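Side-chain contacts in Xaa-Pro Dipeptidase (Alteromonas macleodii, PDB 2QS8), which probably acts as a metal-dependent carboxypeptidase or dipeptidase of the amidohydrolase superfamily: residues His237-Glu240 against Gly241-Ala245; Met259-Glu262 against Ala263-Leu266; Pro276-Ser279 against Ala280-Val284; His150-Pro153 against Thr154-Lys157. All coordinates share one frame; numbering follows the deposited sequence.

Contact 1 (His237-Glu240 against Gly241-Ala245); sequences HGAE and GMKRA. With MET (methionine), chain D.
E240 turns its CG anti to its own N (chi1 178°), while R244 keeps CG beside its N (chi1 -64°) and runs straight to NE. These torsions bring the two side chains, one helical turn apart, toward each other. This is the first turn of helix 239-248, the helix of a beta-alpha-beta unit in the TIM barrel. The resulting salt bridge is long, with OE1 of E240 3.9 Å from NH2 of R244. The carboxylate and guanidinium planes are 49° apart, and OE1 lies well out of the guanidinium plane, so this is a charge interaction, and no N-H points at OE1. R244 has firmer partners elsewhere: F213 O takes NH1, and D227 of the second subunit takes NH2. Its CG also rests against E240 O at 3.3 Å.

K243 rests CG on A239 O, and a bend at chi3 brings CE back to the same oxygen; NZ then reaches D260 and E262. Along the backbone, K243 N binds A239 O at 2.9 Å and R244 N binds E240 O at 3.2 Å. G238 is the N-cap, and its O accepts a weak bond from the N of selenomethionine M242. H237 stands just before the cap and belongs to the methionine pocket. T257 OG1 holds its ND1. NE2 gives a nearly straight bond of 2.7 Å to O of the bound methionine, an oxygen that lies at the edge of the H237 ring, near its plane.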
loop_
_atom_site.group_PDB
_atom_site.type_symbol
_atom_site.label_atom_id
_atom_site.label_comp_id
_atom_site.label_asym_id
_atom_site.label_seq_id
_atom_site.Cartn_x
_atom_site.Cartn_y
_atom_site.Cartn_z
ATOM N N HIS A 237 -6.484 6.528 -26.727
ATOM C CA HIS A 237 -6.649 6.108 -28.110
ATOM C C HIS A 237 -7.702 4.998 -28.145
ATOM O O HIS A 237 -8.647 5.066 -28.923
ATOM C CB HIS A 237 -5.323 5.581 -28.680
ATOM C CG HIS A 237 -4.278 6.632 -28.869
ATOM N ND1 HIS A 237 -4.447 7.707 -29.715
ATOM C CD2 HIS A 237 -3.035 6.758 -28.349
ATOM C CE1 HIS A 237 -3.353 8.449 -29.710
ATOM N NE2 HIS A 237 -2.480 7.895 -28.888
ATOM N N GLY A 238 -7.523 3.983 -27.297
ATOM C CA GLY A 238 -8.462 2.872 -27.238
ATOM C C GLY A 238 -9.781 3.327 -26.641
ATOM O O GLY A 238 -9.801 4.159 -25.729
ATOM N N ALA A 239 -10.881 2.785 -27.149
ATOM C CA ALA A 239 -12.210 3.158 -26.676
ATOM C C ALA A 239 -12.512 2.790 -25.226
ATOM O O ALA A 239 -13.123 3.579 -24.510
ATOM C CB ALA A 239 -13.282 2.555 -27.587
ATOM N N GLU A 240 -12.093 1.603 -24.790
ATOM C CA GLU A 240 -12.359 1.186 -23.422
ATOM C C GLU A 240 -11.755 2.074 -22.328
ATOM O O GLU A 240 -12.445 2.450 -21.380
ATOM C CB GLU A 240 -11.916 -0.258 -23.189
ATOM C CG GLU A 240 -12.145 -0.693 -21.750
ATOM C CD GLU A 240 -12.507 -2.155 -21.614
ATOM O OE1 GLU A 240 -11.659 -3.026 -21.919
ATOM O OE2 GLU A 240 -13.653 -2.435 -21.194
ATOM N N GLY A 241 -10.475 2.400 -22.441
ATOM C CA GLY A 241 -9.869 3.245 -21.437
ATOM C C GLY A 241 -10.545 4.593 -21.483
ATOM O O GLY A 241 -10.852 5.189 -20.450
HETATM N N MSE A 242 -10.788 5.061 -22.704
HETATM C CA MSE A 242 -11.430 6.348 -22.930
HETATM C C MSE A 242 -12.761 6.454 -22.179
HETATM O O MSE A 242 -13.004 7.432 -21.479
HETATM C CB MSE A 242 -11.652 6.537 -24.433
HETATM C CG MSE A 242 -12.168 7.900 -24.832
HETATM SE SE MSE A 242 -12.408 8.056 -26.790
HETATM C CE MSE A 242 -12.846 9.946 -26.980
ATOM N N LYS A 243 -13.607 5.436 -22.310
ATOM C CA LYS A 243 -14.912 5.438 -21.637
ATOM C C LYS A 243 -14.831 5.373 -20.104
ATOM O O LYS A 243 -15.673 5.945 -19.403
ATOM C CB LYS A 243 -15.779 4.306 -22.194
ATOM C CG LYS A 243 -16.162 4.557 -23.653
ATOM C CD LYS A 243 -17.103 3.526 -24.236
ATOM C CE LYS A 243 -16.419 2.206 -24.479
ATOM N NZ LYS A 243 -17.156 1.410 -25.499
ATOM N N ARG A 244 -13.816 4.693 -19.576
ATOM C CA ARG A 244 -13.665 4.622 -18.125
ATOM C C ARG A 244 -13.431 6.047 -17.620
ATOM O O ARG A 244 -13.918 6.429 -16.560
ATOM C CB ARG A 244 -12.479 3.728 -17.738
ATOM C CG ARG A 244 -12.635 2.273 -18.138
ATOM C CD ARG A 244 -11.501 1.389 -17.610
ATOM N NE ARG A 244 -11.678 -0.005 -18.017
ATOM C CZ ARG A 244 -10.815 -0.990 -17.764
ATOM N NH1 ARG A 244 -9.685 -0.755 -17.102
ATOM N NH2 ARG A 244 -11.088 -2.225 -18.166
ATOM N N ALA A 245 -12.696 6.826 -18.408
ATOM C CA ALA A 245 -12.377 8.202 -18.056
ATOM C C ALA A 245 -13.561 9.149 -18.259
ATOM O O ALA A 245 -13.794 10.032 -17.438
ATOM C CB ALA A 245 -11.169 8.686 -18.866
HETATM N N MET D . 1.646 11.803 -28.322
HETATM C CA MET D . 0.614 10.858 -28.841
HETATM C C MET D . 1.023 9.402 -28.639
HETATM O O MET D . 0.120 8.541 -28.609
HETATM C CB MET D . 0.385 11.111 -30.330
HETATM C CG MET D . -0.692 10.243 -30.922
HETATM S SD MET D . -1.057 10.730 -32.572
HETATM C CE MET D . -1.836 12.289 -32.259
HETATM O OXT MET D . 2.241 9.144 -28.522
#

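Contact 2 (Met259-Glu262 against Ala263-Leu266); sequences MDLE and AMDL
Selenomethionines M259 and M264 cross at about a right angle, and SE of M259 touches CG of M264 at 3.6 Å. M259 is extended as far as SE and bends only at chi3 (-60°). Its CG also meets the CB of A263 at 3.9 Å. M264 bends at chi3 as well (-89°). That bend curls CE back over the start of the helix, 3.6 Å from CA of L261.

D260 takes a different conformation. Its CG sits between the backbone N and the carbonyl carbon, the crowded position (chi1 57°), which folds the carboxylate back onto the chain. OD1 then accepts from A263 N at 2.8 Å, met nearly along its C-O axis. This is an N-cap: D260 stands right before helix 261-270, which links strands 252-253 and 273-275 in a beta-alpha-beta unit of the barrel. D260 O accepts M264 N at 3.0 Å, so backbone and side chain of one residue together take two N-H groups of the first turn. With an alanine here, A263 N would probably lose its capping acceptor, and K243, which also pairs with OD2, would be left with one carboxylate fewer.

L261 and D265 cross obliquely, with CD1 of L261 3.9 Å from OD2 of D265, and L261 also packs on K319. E262 and L266 lie side by side and point the same way. CG of E262 meets CD1 of L266 at 4.0 Å. L266 packs further on I246, and the acid of E262 has K243 as its partner.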
loop_
_atom_site.group_PDB
_atom_site.type_symbol
_atom_site.label_atom_id
_atom_site.label_comp_id
_atom_site.label_asym_id
_atom_site.label_seq_id
_atom_site.Cartn_x
_atom_site.Cartn_y
_atom_site.Cartn_z
HETATM N N MSE A 259 -12.346 6.393 -30.813
HETATM C CA MSE A 259 -13.568 6.773 -30.139
HETATM C C MSE A 259 -14.746 6.098 -30.843
HETATM O O MSE A 259 -14.854 6.175 -32.064
HETATM C CB MSE A 259 -13.713 8.274 -30.230
HETATM C CG MSE A 259 -14.864 8.820 -29.458
HETATM SE SE MSE A 259 -14.986 10.684 -29.981
HETATM C CE MSE A 259 -13.229 11.434 -29.452
ATOM N N ASP A 260 -15.616 5.427 -30.091
ATOM C CA ASP A 260 -16.771 4.764 -30.708
ATOM C C ASP A 260 -18.078 5.527 -30.482
ATOM O O ASP A 260 -18.083 6.571 -29.837
ATOM C CB ASP A 260 -16.909 3.312 -30.207
ATOM C CG ASP A 260 -17.018 3.212 -28.706
ATOM O OD1 ASP A 260 -17.230 4.240 -28.043
ATOM O OD2 ASP A 260 -16.901 2.085 -28.186
ATOM N N LEU A 261 -19.181 5.019 -31.026
ATOM C CA LEU A 261 -20.481 5.677 -30.879
ATOM C C LEU A 261 -20.861 5.867 -29.413
ATOM O O LEU A 261 -21.324 6.935 -29.017
ATOM C CB LEU A 261 -21.579 4.874 -31.597
ATOM C CG LEU A 261 -23.014 5.412 -31.484
ATOM C CD1 LEU A 261 -23.083 6.835 -32.026
ATOM C CD2 LEU A 261 -23.975 4.505 -32.249
ATOM N N GLU A 262 -20.659 4.830 -28.608
ATOM C CA GLU A 262 -20.987 4.906 -27.192
ATOM C C GLU A 262 -20.173 5.982 -26.467
ATOM O O GLU A 262 -20.705 6.730 -25.643
ATOM C CB GLU A 262 -20.740 3.562 -26.515
ATOM C CG GLU A 262 -21.066 3.584 -25.038
ATOM C CD GLU A 262 -20.594 2.343 -24.311
ATOM O OE1 GLU A 262 -20.769 2.296 -23.075
ATOM O OE2 GLU A 262 -20.052 1.422 -24.969
ATOM N N ALA A 263 -18.882 6.054 -26.775
ATOM C CA ALA A 263 -18.017 7.035 -26.139
ATOM C C ALA A 263 -18.472 8.441 -26.500
ATOM O O ALA A 263 -18.428 9.335 -25.670
ATOM C CB ALA A 263 -16.570 6.826 -26.568
HETATM N N MSE A 264 -18.916 8.621 -27.740
HETATM C CA MSE A 264 -19.375 9.916 -28.196
HETATM C C MSE A 264 -20.599 10.400 -27.443
HETATM O O MSE A 264 -20.634 11.547 -27.013
HETATM C CB MSE A 264 -19.648 9.868 -29.686
HETATM C CG MSE A 264 -18.383 9.627 -30.478
HETATM SE SE MSE A 264 -18.600 9.926 -32.420
HETATM C CE MSE A 264 -19.163 8.175 -33.038
ATOM N N ASP A 265 -21.593 9.533 -27.267
ATOM C CA ASP A 265 -22.787 9.921 -26.528
ATOM C C ASP A 265 -22.438 10.168 -25.059
ATOM O O ASP A 265 -23.004 11.050 -24.415
ATOM C CB ASP A 265 -23.872 8.846 -26.636
ATOM C CG ASP A 265 -24.464 8.755 -28.036
ATOM O OD1 ASP A 265 -24.707 9.819 -28.642
ATOM O OD2 ASP A 265 -24.700 7.632 -28.529
ATOM N N LEU A 266 -21.513 9.384 -24.525
ATOM C CA LEU A 266 -21.103 9.573 -23.143
ATOM C C LEU A 266 -20.467 10.949 -22.990
ATOM O O LEU A 266 -20.751 11.663 -22.039
ATOM C CB LEU A 266 -20.112 8.487 -22.721
ATOM C CG LEU A 266 -20.739 7.131 -22.393
ATOM C CD1 LEU A 266 -19.651 6.089 -22.209
ATOM C CD2 LEU A 266 -21.586 7.255 -21.124
#

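Contact 3 (Pro276-Ser279 against Ala280-Val284); sequences PTIS and AGEFV. With MET (methionine), chain D.
T277, which feeds the first helical bond to G281, has a left-handed backbone (phi 54°, psi 51°), unusual for a beta-branched residue. It occupies the N-cap position, yet its side chain makes no capping bond. With chi1 at 71°, OG1 turns the other way and points to P276 O at a very short and doubtful 2.5 Å. OG1 is also hydrogen-bonded to ND1 of H255. The hydroxyl still touches the bound methionine. Its OG1 lies 3.4 Å from CE of that ligand.

A280 and G281 close on the same methyl from the helix. CB of A280 is 3.5 Å from the ligand CE, and the N of G281 is 3.4 Å from it. At G281 a CB would crowd the carbonyl oxygen of I278. Helix 278-287 follows barrel strand 273-275, and its first turn forms a wall of the pocket at the mouth of the barrel, where TIM-barrel enzymes carry their active sites. V284 CG2 comes near the ligand sulfur one turn further on.

Away from the ligand, I278 packs on F313 and Y343, and E282 on Y343 and S310. I278 and E282 lie side by side, pointing the same way, with CG2 of I278 4.1 Å from CG of E282. The E282 N meets I278 O at 2.9 Å. F283 N reaches S279 O at 2.8 Å. E340 from helix 339-346 secures the helix start: its carboxylate bonds both I278 N and S279 OG.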
loop_
_atom_site.group_PDB
_atom_site.type_symbol
_atom_site.label_atom_id
_atom_site.label_comp_id
_atom_site.label_asym_id
_atom_site.label_seq_id
_atom_site.Cartn_x
_atom_site.Cartn_y
_atom_site.Cartn_z
ATOM N N PRO A 276 -8.670 16.902 -30.459
ATOM C CA PRO A 276 -8.169 16.025 -31.516
ATOM C C PRO A 276 -6.675 15.871 -31.804
ATOM O O PRO A 276 -6.211 14.754 -31.981
ATOM C CB PRO A 276 -8.944 16.500 -32.741
ATOM C CG PRO A 276 -9.090 17.953 -32.488
ATOM C CD PRO A 276 -9.456 18.008 -31.029
ATOM N N THR A 277 -5.928 16.964 -31.849
ATOM C CA THR A 277 -4.506 16.900 -32.189
ATOM C C THR A 277 -4.348 16.169 -33.518
ATOM O O THR A 277 -3.570 15.213 -33.638
ATOM C CB THR A 277 -3.640 16.174 -31.113
ATOM O OG1 THR A 277 -3.912 14.758 -31.121
ATOM C CG2 THR A 277 -3.905 16.773 -29.737
ATOM N N ILE A 278 -5.104 16.614 -34.515
ATOM C CA ILE A 278 -5.034 16.008 -35.839
ATOM C C ILE A 278 -3.610 16.117 -36.394
ATOM O O ILE A 278 -3.095 15.164 -36.970
ATOM C CB ILE A 278 -6.004 16.688 -36.837
ATOM C CG1 ILE A 278 -7.433 16.625 -36.303
ATOM C CG2 ILE A 278 -5.930 15.984 -38.194
ATOM C CD1 ILE A 278 -8.420 17.430 -37.110
ATOM N N SER A 279 -2.985 17.277 -36.202
ATOM C CA SER A 279 -1.625 17.520 -36.681
ATOM C C SER A 279 -0.667 16.405 -36.279
ATOM O O SER A 279 0.000 15.815 -37.125
ATOM C CB SER A 279 -1.090 18.842 -36.131
ATOM O OG SER A 279 -1.805 19.948 -36.646
ATOM N N ALA A 280 -0.598 16.136 -34.980
ATOM C CA ALA A 280 0.287 15.102 -34.458
ATOM C C ALA A 280 -0.062 13.764 -35.091
ATOM O O ALA A 280 0.820 12.950 -35.350
ATOM C CB ALA A 280 0.169 15.016 -32.935
ATOM N N GLY A 281 -1.351 13.547 -35.328
ATOM C CA GLY A 281 -1.795 12.311 -35.942
ATOM C C GLY A 281 -1.190 12.173 -37.329
ATOM O O GLY A 281 -0.565 11.158 -37.646
ATOM N N GLU A 282 -1.369 13.208 -38.149
ATOM C CA GLU A 282 -0.839 13.225 -39.507
ATOM C C GLU A 282 0.688 13.133 -39.483
ATOM O O GLU A 282 1.300 12.572 -40.393
ATOM C CB GLU A 282 -1.269 14.510 -40.228
ATOM C CG GLU A 282 -2.771 14.657 -40.418
ATOM C CD GLU A 282 -3.350 13.609 -41.353
ATOM O OE1 GLU A 282 -2.832 13.477 -42.479
ATOM O OE2 GLU A 282 -4.323 12.929 -40.971
ATOM N N PHE A 283 1.294 13.685 -38.434
ATOM C CA PHE A 283 2.747 13.673 -38.291
ATOM C C PHE A 283 3.314 12.251 -38.187
ATOM O O PHE A 283 4.191 11.869 -38.961
ATOM C CB PHE A 283 3.168 14.463 -37.051
ATOM C CG PHE A 283 4.653 14.638 -36.923
ATOM C CD1 PHE A 283 5.297 15.688 -37.561
ATOM C CD2 PHE A 283 5.413 13.741 -36.185
ATOM C CE1 PHE A 283 6.671 15.843 -37.469
ATOM C CE2 PHE A 283 6.792 13.888 -36.088
ATOM C CZ PHE A 283 7.421 14.941 -36.731
ATOM N N VAL A 284 2.811 11.474 -37.236
ATOM C CA VAL A 284 3.311 10.121 -37.054
ATOM C C VAL A 284 2.977 9.217 -38.235
ATOM O O VAL A 284 3.707 8.264 -38.511
ATOM C CB VAL A 284 2.799 9.479 -35.728
ATOM C CG1 VAL A 284 3.283 10.291 -34.536
ATOM C CG2 VAL A 284 1.299 9.393 -35.726
HETATM N N MET D . 1.646 11.803 -28.322
HETATM C CA MET D . 0.614 10.858 -28.841
HETATM C C MET D . 1.023 9.402 -28.639
HETATM O O MET D . 0.120 8.541 -28.609
HETATM C CB MET D . 0.385 11.111 -30.330
HETATM C CG MET D . -0.692 10.243 -30.922
HETATM S SD MET D . -1.057 10.730 -32.572
HETATM C CE MET D . -1.836 12.289 -32.259
HETATM O OXT MET D . 2.241 9.144 -28.522
#

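Contact 4 (His150-Pro153 against Thr154-Lys157); sequences HADP and TNGK. With MET (methionine), chain D.
OD1 of D152 is gripped twice by T154. The hydroxyl OG1 of T154 donates to it at 2.6 Å, and the N of T154 donates at 2.8 Å. OG1 arrives on the syn side, 26° out of the carboxylate plane. The N arrives on the anti side, 33° out, and both approach the same face. T154 can use both groups because chi1 (56°) sets OG1 between its N and its carbonyl carbon.

The bond from T154 N to OD1 makes an Asx turn. It is combined with a type I beta turn from D152 to N155, closed by a weak bond of 3.3 Å from N155 N to D152 O. The turn lies in the long loop between strands 145-146 and 171-172. N155 folds back over it, and ND2 rests 3.6 Å from CB of D152. K187 of the second subunit binds here too, reaching OD2 of D152 and OG1 of T154. If an alanine stood at D152, T154 would probably lose the acceptor of both its N-H and its hydroxyl, and that lysine would lose a charge partner.

The loop carries H150 to the methionine pocket. Its CE1 lies 3.2 Å from OXT of the ligand, which sits obliquely to the ring. S203 OG holds ND1, and the ring stacks on H235.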
loop_
_atom_site.group_PDB
_atom_site.type_symbol
_atom_site.label_atom_id
_atom_site.label_comp_id
_atom_site.label_asym_id
_atom_site.label_seq_id
_atom_site.Cartn_x
_atom_site.Cartn_y
_atom_site.Cartn_z
ATOM N N HIS A 150 1.939 4.462 -21.049
ATOM C CA HIS A 150 2.430 5.392 -22.057
ATOM C C HIS A 150 3.316 6.500 -21.508
ATOM O O HIS A 150 4.285 6.899 -22.155
ATOM C CB HIS A 150 1.254 5.999 -22.829
ATOM C CG HIS A 150 1.663 6.982 -23.882
ATOM N ND1 HIS A 150 2.500 6.652 -24.929
ATOM C CD2 HIS A 150 1.354 8.290 -24.044
ATOM C CE1 HIS A 150 2.687 7.718 -25.690
ATOM N NE2 HIS A 150 2.002 8.725 -25.178
ATOM N N ALA A 151 3.005 6.986 -20.311
ATOM C CA ALA A 151 3.796 8.060 -19.738
ATOM C C ALA A 151 4.764 7.635 -18.627
ATOM O O ALA A 151 5.219 8.466 -17.846
ATOM C CB ALA A 151 2.876 9.176 -19.249
ATOM N N ASP A 152 5.075 6.346 -18.551
ATOM C CA ASP A 152 6.026 5.869 -17.555
ATOM C C ASP A 152 7.389 6.308 -18.098
ATOM O O ASP A 152 7.843 5.830 -19.141
ATOM C CB ASP A 152 5.975 4.343 -17.443
ATOM C CG ASP A 152 6.943 3.793 -16.392
ATOM O OD1 ASP A 152 7.970 4.449 -16.121
ATOM O OD2 ASP A 152 6.682 2.694 -15.853
ATOM N N PRO A 153 8.066 7.224 -17.394
ATOM C CA PRO A 153 9.366 7.689 -17.876
ATOM C C PRO A 153 10.510 6.675 -17.836
ATOM O O PRO A 153 11.616 6.993 -18.269
ATOM C CB PRO A 153 9.637 8.901 -16.993
ATOM C CG PRO A 153 9.107 8.450 -15.686
ATOM C CD PRO A 153 7.771 7.795 -16.070
ATOM N N THR A 154 10.260 5.474 -17.309
ATOM C CA THR A 154 11.321 4.470 -17.245
ATOM C C THR A 154 11.190 3.365 -18.277
ATOM O O THR A 154 11.954 2.402 -18.255
ATOM C CB THR A 154 11.450 3.842 -15.832
ATOM O OG1 THR A 154 10.204 3.274 -15.417
ATOM C CG2 THR A 154 11.898 4.900 -14.832
ATOM N N ASN A 155 10.227 3.503 -19.182
ATOM C CA ASN A 155 10.052 2.517 -20.250
ATOM C C ASN A 155 11.281 2.584 -21.154
ATOM O O ASN A 155 12.016 3.565 -21.136
ATOM C CB ASN A 155 8.811 2.821 -21.095
ATOM C CG ASN A 155 7.524 2.291 -20.476
ATOM O OD1 ASN A 155 7.516 1.271 -19.794
ATOM N ND2 ASN A 155 6.422 2.978 -20.739
ATOM N N GLY A 156 11.490 1.538 -21.945
ATOM C CA GLY A 156 12.617 1.504 -22.861
ATOM C C GLY A 156 13.981 1.463 -22.198
ATOM O O GLY A 156 14.981 1.859 -22.798
ATOM N N LYS A 157 14.037 0.989 -20.962
ATOM C CA LYS A 157 15.315 0.924 -20.274
ATOM C C LYS A 157 15.588 -0.467 -19.754
ATOM O O LYS A 157 14.711 -1.112 -19.195
ATOM C CB LYS A 157 15.362 1.933 -19.126
ATOM C CG LYS A 157 15.329 3.373 -19.578
ATOM C CD LYS A 157 15.515 4.301 -18.397
ATOM C CE LYS A 157 15.467 5.764 -18.816
ATOM N NZ LYS A 157 16.486 6.039 -19.859
HETATM N N MET D . 1.646 11.803 -28.322
HETATM C CA MET D . 0.614 10.858 -28.841
HETATM C C MET D . 1.023 9.402 -28.639
HETATM O O MET D . 0.120 8.541 -28.609
HETATM C CB MET D . 0.385 11.111 -30.330
HETATM C CG MET D . -0.692 10.243 -30.922
HETATM S SD MET D . -1.057 10.730 -32.572
HETATM C CE MET D . -1.836 12.289 -32.259
HETATM O OXT MET D . 2.241 9.144 -28.522
#

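From the N terminus, contact 4 comes first, in the loop between strands 145-146 and 171-172. Contacts 1, 2 and 3 follow in that order. Each is local and closes before the next opens, so none nest or cross. Contact 4 closes a turn at the subunit interface. Contacts 1, 2 and 3 each close the first turn of a helix, after strands 231-236, 252-253 and 273-275. These three strands are neighbours in one parallel sheet. Contacts 1 and 2 touch directly and tie helix 239-248 to helix 261-270. Contacts 1, 3 and 4 do not touch one another, but all three reach the bound methionine.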